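Local structure of calcium homeostasis modulator protein 5 (Homo sapiens, 7D60) at residues S130-S134 against S135-E139. The protein assembles into undecameric, cone-shaped complexes that probably act as large-pore channels, with gating and ion conductance likely regulated by membrane lipids. Residues are numbered along the deposited sequence; the frame is centred on the assembly and turned at random.
Sequences SGTRS and SGLLE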
loop_
_atom_site.group_PDB
_atom_site.type_symbol
_atom_site.label_atom_id
_atom_site.label_comp_id
_atom_site.label_asym_id
_atom_site.label_seq_id
_atom_site.Cartn_x
_atom_site.Cartn_y
_atom_site.Cartn_z
ATOM N N SER A 130 11.937 -44.096 33.892
ATOM C CA SER A 130 11.463 -43.962 35.265
ATOM C C SER A 130 10.874 -45.265 35.788
ATOM O O SER A 130 11.145 -45.664 36.925
ATOM C CB SER A 130 10.427 -42.848 35.353
ATOM O OG SER A 130 10.909 -41.660 34.769
ATOM N N GLY A 131 10.073 -45.944 34.979
ATOM C CA GLY A 131 9.470 -47.182 35.420
ATOM C C GLY A 131 10.253 -48.417 35.040
ATOM O O GLY A 131 9.687 -49.351 34.468
ATOM N N THR A 132 11.544 -48.460 35.369
ATOM C CA THR A 132 12.381 -49.543 34.862
ATOM C C THR A 132 12.250 -50.829 35.681
ATOM O O THR A 132 12.150 -51.911 35.092
ATOM C CB THR A 132 13.840 -49.079 34.748
ATOM O OG1 THR A 132 14.672 -50.183 34.372
ATOM C CG2 THR A 132 14.360 -48.419 36.016
ATOM N N ARG A 133 12.240 -50.729 37.020
ATOM C CA ARG A 133 12.043 -51.854 37.951
ATOM C C ARG A 133 13.050 -52.987 37.747
ATOM O O ARG A 133 12.709 -54.167 37.816
ATOM C CB ARG A 133 10.610 -52.397 37.879
ATOM C CG ARG A 133 9.552 -51.491 38.468
ATOM C CD ARG A 133 9.738 -51.325 39.961
ATOM N NE ARG A 133 10.325 -50.030 40.285
ATOM C CZ ARG A 133 10.921 -49.744 41.436
ATOM N NH1 ARG A 133 11.018 -50.665 42.384
ATOM N NH2 ARG A 133 11.422 -48.535 41.633
ATOM N N SER A 134 14.301 -52.624 37.500
ATOM C CA SER A 134 15.350 -53.603 37.260
ATOM C C SER A 134 16.390 -53.538 38.371
ATOM O O SER A 134 16.561 -52.508 39.026
ATOM C CB SER A 134 16.013 -53.379 35.898
ATOM O OG SER A 134 17.210 -54.124 35.786
ATOM N N SER A 135 17.079 -54.663 38.584
ATOM C CA SER A 135 18.111 -54.728 39.618
ATOM C C SER A 135 19.313 -53.877 39.234
ATOM O O SER A 135 19.703 -52.959 39.965
ATOM C CB SER A 135 18.527 -56.180 39.854
ATOM O OG SER A 135 19.442 -56.277 40.931
ATOM N N GLY A 136 19.905 -54.157 38.080
ATOM C CA GLY A 136 20.809 -53.208 37.467
ATOM C C GLY A 136 20.048 -52.013 36.931
ATOM O O GLY A 136 18.815 -51.995 36.893
ATOM N N LEU A 137 20.810 -50.953 36.620
ATOM C CA LEU A 137 20.377 -49.704 35.979
ATOM C C LEU A 137 19.542 -48.826 36.919
ATOM O O LEU A 137 19.302 -47.651 36.631
ATOM C CB LEU A 137 19.636 -50.004 34.657
ATOM C CG LEU A 137 18.944 -48.995 33.739
ATOM C CD1 LEU A 137 19.945 -48.005 33.167
ATOM C CD2 LEU A 137 18.194 -49.720 32.633
ATOM N N LEU A 138 19.173 -49.345 38.085
ATOM C CA LEU A 138 18.476 -48.569 39.098
ATOM C C LEU A 138 19.418 -48.035 40.161
ATOM O O LEU A 138 19.139 -46.989 40.754
ATOM C CB LEU A 138 17.389 -49.424 39.752
ATOM C CG LEU A 138 16.205 -48.720 40.406
ATOM C CD1 LEU A 138 15.652 -47.678 39.480
ATOM C CD2 LEU A 138 15.135 -49.737 40.734
ATOM N N GLU A 139 20.530 -48.728 40.404
ATOM C CA GLU A 139 21.579 -48.197 41.258
ATOM C C GLU A 139 22.391 -47.114 40.570
ATOM O O GLU A 139 22.995 -46.284 41.255
ATOM C CB GLU A 139 22.512 -49.320 41.708
ATOM C CG GLU A 139 21.795 -50.531 42.264
ATOM C CD GLU A 139 22.753 -51.584 42.773
ATOM O OE1 GLU A 139 23.949 -51.267 42.939
ATOM O OE2 GLU A 139 22.311 -52.728 43.005
#
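One face of the R133 guanidinium carries a methyl of L138: CD2 lies 4.0 Å above the plane, displaced toward the rim of the group and nearest to NH2. At the outer end of the same group NH2 gives a hydrogen bond to the backbone oxygen of W150, which links R133 to a later part of the extracellular region. The chain gets there by bending at chi2 and chi3 (-65° and 104°). The other methyl of L138, CD1, meets CG2 of T132 at 3.8 Å, the two side chains lying alongside and pointing opposite ways. On the neighbouring branch of T132, OG1 touches CD2 of L137 at 4.0 Å.

Between these contacts the chain leaves S134 extended and turns back through S135 and G136, and inside that bend the S134 hydroxyl is the donor to the G136 carbonyl. OG of S134 stands 2.9 Å from G136 O, above the carbonyl plane rather than within it. With OG turned anti to the S134 backbone N (chi1 167°), the hydroxyl bends forward over the following peptide. An alanine here would remove this hydroxyl, and the G136 carbonyl would probably lose the bond that ties it back to the turn. L138 also touches W150 and L153, from the loops that follow. What results is a surface turn of the extracellular region joining helix 123-130 to the short helix 138-141, pinned by a serine hydroxyl-to-backbone bond, with the L138 side chain lying against the S134 carbonyl oxygen (CB of L138 to O of S134, 3.3 Å).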